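Local coordinates for protein benzoylformate Decarboxylase (Polynucleobacter necessarius, PDB 4K9Q) that probably catalyses the decarboxylation of benzoylformate to benzaldehyde and carbon dioxide, using bound thiamine diphosphate and a magnesium ion, at residues A[430-435]-A[451-456]; A[482-487]-A[517-522]. All coordinates share one frame; numbering follows the deposited sequence.

Interaction 1 (A[430-435]-A[451-456]). With MG (magnesium ion), chain C; TPP (thiamine diphosphate), chain D.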
loop_
_atom_site.group_PDB
_atom_site.type_symbol
_atom_site.label_atom_id
_atom_site.label_comp_id
_atom_site.label_asym_id
_atom_site.label_seq_id
_atom_site.Cartn_x
_atom_site.Cartn_y
_atom_site.Cartn_z
ATOM N N GLY A 430 -4.141 27.421 -21.353
ATOM C CA GLY A 430 -3.673 26.833 -20.105
ATOM C C GLY A 430 -3.361 25.350 -20.250
ATOM O O GLY A 430 -2.282 24.884 -19.866
ATOM N N SER A 431 -4.316 24.608 -20.811
ATOM C CA SER A 431 -4.164 23.170 -21.027
ATOM C C SER A 431 -2.930 22.848 -21.860
ATOM O O SER A 431 -2.228 21.886 -21.582
ATOM C CB SER A 431 -5.399 22.593 -21.728
ATOM O OG SER A 431 -6.526 22.577 -20.863
ATOM N N PHE A 432 -2.684 23.658 -22.886
ATOM C CA PHE A 432 -1.557 23.485 -23.811
ATOM C C PHE A 432 -0.213 23.371 -23.084
ATOM O O PHE A 432 0.683 22.662 -23.538
ATOM C CB PHE A 432 -1.530 24.685 -24.766
ATOM C CG PHE A 432 -0.706 24.485 -26.018
ATOM C CD1 PHE A 432 -1.184 23.712 -27.070
ATOM C CD2 PHE A 432 0.510 25.133 -26.168
ATOM C CE1 PHE A 432 -0.440 23.566 -28.235
ATOM C CE2 PHE A 432 1.254 24.996 -27.334
ATOM C CZ PHE A 432 0.778 24.210 -28.359
ATOM N N GLN A 433 -0.080 24.062 -21.950
ATOM C CA GLN A 433 1.198 24.123 -21.229
ATOM C C GLN A 433 1.614 22.844 -20.514
ATOM O O GLN A 433 2.803 22.601 -20.335
ATOM C CB GLN A 433 1.168 25.245 -20.184
ATOM C CG GLN A 433 0.686 26.587 -20.714
ATOM C CD GLN A 433 1.520 27.060 -21.881
ATOM O OE1 GLN A 433 2.753 26.992 -21.840
ATOM N NE2 GLN A 433 0.856 27.511 -22.947
ATOM N N TYR A 434 0.657 22.039 -20.075
ATOM C CA TYR A 434 1.012 20.933 -19.176
ATOM C C TYR A 434 1.979 19.944 -19.805
ATOM O O TYR A 434 2.940 19.520 -19.167
ATOM C CB TYR A 434 -0.234 20.202 -18.646
ATOM C CG TYR A 434 -1.032 21.049 -17.669
ATOM C CD1 TYR A 434 -1.925 22.013 -18.125
ATOM C CD2 TYR A 434 -0.894 20.875 -16.294
ATOM C CE1 TYR A 434 -2.646 22.786 -17.237
ATOM C CE2 TYR A 434 -1.618 21.646 -15.397
ATOM C CZ TYR A 434 -2.489 22.602 -15.879
ATOM O OH TYR A 434 -3.220 23.389 -15.027
ATOM N N SER A 435 1.733 19.604 -21.069
ATOM C CA SER A 435 2.553 18.627 -21.772
ATOM C C SER A 435 2.989 19.181 -23.119
ATOM O O SER A 435 3.004 18.475 -24.119
ATOM C CB SER A 435 1.788 17.318 -21.964
ATOM O OG SER A 435 1.500 16.726 -20.709
ATOM N N TYR A 451 -2.881 21.647 -34.057
ATOM C CA TYR A 451 -3.301 22.188 -32.776
ATOM C C TYR A 451 -3.909 23.554 -32.985
ATOM O O TYR A 451 -3.241 24.461 -33.474
ATOM C CB TYR A 451 -2.112 22.314 -31.826
ATOM C CG TYR A 451 -1.511 20.995 -31.434
ATOM C CD1 TYR A 451 -0.261 20.606 -31.909
ATOM C CD2 TYR A 451 -2.192 20.136 -30.577
ATOM C CE1 TYR A 451 0.299 19.395 -31.540
ATOM C CE2 TYR A 451 -1.644 18.914 -30.207
ATOM C CZ TYR A 451 -0.400 18.553 -30.691
ATOM O OH TYR A 451 0.153 17.349 -30.318
ATOM N N VAL A 452 -5.181 23.700 -32.626
ATOM C CA VAL A 452 -5.818 25.007 -32.641
ATOM C C VAL A 452 -5.944 25.456 -31.196
ATOM O O VAL A 452 -6.676 24.841 -30.408
ATOM C CB VAL A 452 -7.203 24.978 -33.315
ATOM C CG1 VAL A 452 -7.804 26.382 -33.362
ATOM C CG2 VAL A 452 -7.085 24.407 -34.729
ATOM N N VAL A 453 -5.213 26.507 -30.841
ATOM C CA VAL A 453 -5.169 26.968 -29.457
ATOM C C VAL A 453 -6.078 28.174 -29.245
ATOM O O VAL A 453 -5.887 29.230 -29.855
ATOM C CB VAL A 453 -3.734 27.341 -29.023
ATOM C CG1 VAL A 453 -3.710 27.733 -27.537
ATOM C CG2 VAL A 453 -2.772 26.207 -29.294
ATOM N N PHE A 454 -7.064 28.001 -28.376
ATOM C CA PHE A 454 -8.005 29.057 -28.035
ATOM C C PHE A 454 -7.427 29.929 -26.930
ATOM O O PHE A 454 -7.445 29.562 -25.754
ATOM C CB PHE A 454 -9.349 28.438 -27.620
ATOM C CG PHE A 454 -10.080 27.780 -28.763
ATOM C CD1 PHE A 454 -9.606 26.607 -29.328
ATOM C CD2 PHE A 454 -11.239 28.342 -29.269
ATOM C CE1 PHE A 454 -10.275 26.007 -30.393
ATOM C CE2 PHE A 454 -11.923 27.746 -30.322
ATOM C CZ PHE A 454 -11.437 26.578 -30.888
ATOM N N GLN A 455 -6.896 31.085 -27.306
ATOM C CA GLN A 455 -6.161 31.900 -26.346
ATOM C C GLN A 455 -7.009 32.994 -25.688
ATOM O O GLN A 455 -7.198 34.067 -26.253
ATOM C CB GLN A 455 -4.896 32.489 -26.984
ATOM C CG GLN A 455 -4.046 33.245 -25.983
ATOM C CD GLN A 455 -2.748 33.738 -26.566
ATOM O OE1 GLN A 455 -2.732 34.485 -27.546
ATOM N NE2 GLN A 455 -1.649 33.342 -25.955
ATOM N N ASN A 456 -7.516 32.713 -24.484
ATOM C CA ASN A 456 -8.224 33.725 -23.692
ATOM C C ASN A 456 -7.388 34.279 -22.534
ATOM O O ASN A 456 -7.879 35.067 -21.722
ATOM C CB ASN A 456 -9.602 33.222 -23.206
ATOM C CG ASN A 456 -9.509 31.928 -22.412
ATOM O OD1 ASN A 456 -8.421 31.499 -22.059
ATOM N ND2 ASN A 456 -10.651 31.305 -22.132
HETATM MG MG MG C . -7.712 29.521 -21.454
HETATM N "N1'" TPP D . -3.989 20.420 -13.262
HETATM C "C2'" TPP D . -4.257 19.237 -13.934
HETATM C CM2 TPP D . -3.152 18.269 -14.238
HETATM N "N3'" TPP D . -5.545 18.918 -14.319
HETATM C "C4'" TPP D . -6.575 19.783 -14.043
HETATM N "N4'" TPP D . -7.816 19.463 -14.403
HETATM C "C5'" TPP D . -6.310 20.993 -13.400
HETATM C "C6'" TPP D . -5.016 21.310 -12.990
HETATM C "C7'" TPP D . -7.440 21.942 -13.095
HETATM N N3 TPP D . -8.032 22.648 -14.224
HETATM C C2 TPP D . -9.230 22.302 -14.829
HETATM S S1 TPP D . -9.665 23.278 -16.033
HETATM C C5 TPP D . -8.346 24.189 -15.825
HETATM C C4 TPP D . -7.512 23.766 -14.794
HETATM C CM4 TPP D . -6.219 24.424 -14.380
HETATM C C6 TPP D . -8.209 25.380 -16.731
HETATM C C7 TPP D . -8.098 25.060 -18.213
HETATM O O7 TPP D . -7.723 26.276 -18.818
HETATM P PA TPP D . -7.576 26.412 -20.414
HETATM O O1A TPP D . -6.888 25.187 -20.944
HETATM O O2A TPP D . -6.819 27.655 -20.759
HETATM O O3A TPP D . -9.088 26.338 -20.954
HETATM P PB TPP D . -10.249 27.442 -20.830
HETATM O O1B TPP D . -11.071 27.057 -19.642
HETATM O O2B TPP D . -11.056 27.340 -22.105
HETATM O O3B TPP D . -9.678 28.808 -20.625
HETATM O O HOH W 1 -8.553 28.617 -23.451
#
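The ring of F432 packs directly against V453 and Y451, while the residues nearest the cofactor meet through thiamine diphosphate and magnesium. The first of these is G430, which has no side chain to displace the diphosphate: its N donates to O2A of the cofactor at 2.8 Å. From the far segment, N456 OD1 binds magnesium at 2.2 Å, and ND2 of the same amide donates to O3B at 3.1 Å. An asparagine suits this place because one group offers both a metal ligand and a donor. S431 donates to cofactor O1A from its N (2.6 Å, N-H...O 149°); its OG, turned beside that N, donates to the same oxygen at 2.6 Å. D429 and G430 end the GDG that opens the thiamine diphosphate-binding motif of this enzyme family, N456 is the asparagine that closes it, and S431 follows the GDG directly. D429 and the backbone O of E458 complete the metal's protein ligands; a water that donates to F454 O also binds the magnesium. F432 points its CB toward strand 449-455, and with CG anti to the backbone N (chi1 -163°) the ring reaches V453 and Y451. V453 CG2 sits over one ring face, 25° off the normal and 3.7 Å from CE1, a CH-pi contact; Y451 CB comes to the edge, 4.2 Å from CE1. The phenyl and the beta-branched valine thus fill the gap between helical turn and strand. Q433 OE1 reaches Y491 of the second subunit. Y434 slants against the aminopyrimidine, CE2 3.4 Å from cofactor N1', and its OH bonds to N23 of the second subunit.

Interaction 2 (A[482-487]-A[517-522])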
loop_
_atom_site.group_PDB
_atom_site.type_symbol
_atom_site.label_atom_id
_atom_site.label_comp_id
_atom_site.label_asym_id
_atom_site.label_seq_id
_atom_site.Cartn_x
_atom_site.Cartn_y
_atom_site.Cartn_z
ATOM N N LEU A 482 2.126 34.697 -22.340
ATOM C CA LEU A 482 2.555 33.467 -23.014
ATOM C C LEU A 482 2.606 33.703 -24.509
ATOM O O LEU A 482 1.642 34.207 -25.093
ATOM C CB LEU A 482 1.606 32.307 -22.735
ATOM C CG LEU A 482 1.512 31.851 -21.289
ATOM C CD1 LEU A 482 0.344 30.895 -21.128
ATOM C CD2 LEU A 482 2.827 31.212 -20.861
ATOM N N ASP A 483 3.731 33.351 -25.129
ATOM C CA ASP A 483 3.844 33.439 -26.587
ATOM C C ASP A 483 3.755 32.020 -27.114
ATOM O O ASP A 483 4.748 31.284 -27.175
ATOM C CB ASP A 483 5.163 34.089 -27.016
ATOM C CG ASP A 483 5.254 34.301 -28.535
ATOM O OD1 ASP A 483 4.508 33.640 -29.290
ATOM O OD2 ASP A 483 6.079 35.128 -28.980
ATOM N N ILE A 484 2.543 31.623 -27.468
ATOM C CA ILE A 484 2.303 30.250 -27.862
ATOM C C ILE A 484 2.842 29.961 -29.263
ATOM O O ILE A 484 3.219 28.832 -29.553
ATOM C CB ILE A 484 0.811 29.912 -27.707
ATOM C CG1 ILE A 484 0.422 30.110 -26.230
ATOM C CG2 ILE A 484 0.525 28.485 -28.162
ATOM C CD1 ILE A 484 -1.018 29.772 -25.907
ATOM N N VAL A 485 2.910 30.980 -30.121
ATOM C CA VAL A 485 3.569 30.806 -31.416
ATOM C C VAL A 485 5.017 30.380 -31.203
ATOM O O VAL A 485 5.496 29.441 -31.839
ATOM C CB VAL A 485 3.508 32.089 -32.257
ATOM C CG1 VAL A 485 4.354 31.952 -33.525
ATOM C CG2 VAL A 485 2.049 32.425 -32.587
ATOM N N ALA A 486 5.701 31.051 -30.278
ATOM C CA ALA A 486 7.085 30.696 -29.958
ATOM C C ALA A 486 7.210 29.280 -29.409
ATOM O O ALA A 486 8.219 28.617 -29.646
ATOM C CB ALA A 486 7.696 31.714 -28.995
ATOM N N GLN A 487 6.192 28.804 -28.684
ATOM C CA GLN A 487 6.196 27.422 -28.185
ATOM C C GLN A 487 6.186 26.410 -29.331
ATOM O O GLN A 487 6.923 25.424 -29.299
ATOM C CB GLN A 487 5.025 27.160 -27.224
ATOM C CG GLN A 487 5.138 27.935 -25.930
ATOM C CD GLN A 487 3.975 27.708 -24.971
ATOM O OE1 GLN A 487 2.850 27.408 -25.379
ATOM N NE2 GLN A 487 4.248 27.869 -23.685
ATOM N N THR A 517 3.111 18.626 -38.217
ATOM C CA THR A 517 2.473 19.189 -37.032
ATOM C C THR A 517 2.452 20.711 -37.106
ATOM O O THR A 517 3.485 21.339 -37.350
ATOM C CB THR A 517 3.205 18.709 -35.765
ATOM O OG1 THR A 517 3.068 17.290 -35.666
ATOM C CG2 THR A 517 2.628 19.359 -34.500
ATOM N N SER A 518 1.269 21.283 -36.890
ATOM C CA SER A 518 1.050 22.728 -36.959
ATOM C C SER A 518 0.406 23.251 -35.673
ATOM O O SER A 518 -0.359 22.540 -35.018
ATOM C CB SER A 518 0.128 23.065 -38.138
ATOM O OG SER A 518 0.732 22.781 -39.396
ATOM N N VAL A 519 0.706 24.504 -35.334
ATOM C CA VAL A 519 0.049 25.202 -34.237
ATOM C C VAL A 519 -0.579 26.490 -34.765
ATOM O O VAL A 519 0.095 27.319 -35.386
ATOM C CB VAL A 519 1.040 25.520 -33.097
ATOM C CG1 VAL A 519 0.370 26.330 -31.993
ATOM C CG2 VAL A 519 1.615 24.230 -32.541
ATOM N N ILE A 520 -1.876 26.639 -34.533
ATOM C CA ILE A 520 -2.604 27.838 -34.926
ATOM C C ILE A 520 -3.161 28.491 -33.670
ATOM O O ILE A 520 -4.014 27.920 -32.997
ATOM C CB ILE A 520 -3.748 27.492 -35.893
ATOM C CG1 ILE A 520 -3.180 26.764 -37.115
ATOM C CG2 ILE A 520 -4.519 28.752 -36.294
ATOM C CD1 ILE A 520 -4.222 26.258 -38.095
ATOM N N VAL A 521 -2.672 29.683 -33.349
ATOM C CA VAL A 521 -3.094 30.365 -32.131
ATOM C C VAL A 521 -4.202 31.364 -32.471
ATOM O O VAL A 521 -4.037 32.216 -33.350
ATOM C CB VAL A 521 -1.890 31.074 -31.448
ATOM C CG1 VAL A 521 -2.325 31.748 -30.147
ATOM C CG2 VAL A 521 -0.745 30.075 -31.208
ATOM N N VAL A 522 -5.336 31.235 -31.788
ATOM C CA VAL A 522 -6.493 32.077 -32.029
ATOM C C VAL A 522 -6.840 32.859 -30.759
ATOM O O VAL A 522 -7.317 32.282 -29.781
ATOM C CB VAL A 522 -7.715 31.234 -32.441
ATOM C CG1 VAL A 522 -8.856 32.150 -32.909
ATOM C CG2 VAL A 522 -7.330 30.230 -33.523
#
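I484 and V485, in the first turn of helix 484-490, rest on V521 of strand 517-523, an alpha/beta packing in which the helix covers one face of a parallel six-stranded sheet in the C-terminal thiamine diphosphate-binding domain. The tight part lies at one methyl. V521 CG2 is 3.7 Å from I484 CG2 and 3.9 Å from V485 CG2, so a single branch of the valine fits against two neighbouring helix residues. V521 places this methyl anti to its carbonyl carbon, beside the backbone N, with CG1 anti to the N (chi1 -178°). Valine suits an extended strand, and its short branched side chain leaves room for the helix to come close. I484 points toward the strand and is buried; beyond V521 it also touches D429, F432, V453 and Q455, its bulk filling the space between two helices and the sheet. I520, turned the other way, packs on L504 and A507 of helix 501-513, so the strand is covered on both faces by hydrophobic residues.

The contact slackens toward V519, two residues back, whose CG1 lies 4.4 Å from I484 CG2. V485, although it touches V521 through CG2, is partly exposed and also leans on K497. D483, just before the helix, is partly exposed too; its CB points away from the strand, and K489 of the second subunit packs against it. Here polarity serves the helix end, where amides lack partners in the preceding turn: as N-cap residue, D483 accepts from A486 N through OD1 at 3.0 Å, nearly straight at 164°, the N approaching from above the carboxylate plane.

Interaction 1 closes before interaction 2 opens along the chain, yet their centres lie only 8 Å apart. Both belong to the C-terminal domain and use the same parallel sheet: strands 449-455 and 517-523 are neighbours in it, joined for instance by Y451 O and I520 N at 2.8 Å. Helices 429-434 and 484-490 lie on one face of this sheet, where the Q433 and Q487 side-chain amides probably bond to each other. Interaction 1 holds the cofactor and metal, whereas interaction 2 is an apolar layer about 8 Å from them at its I484 side chain. Because both also touch the second subunit, the cofactor site and its packing neighbour adjoin the same subunit interface.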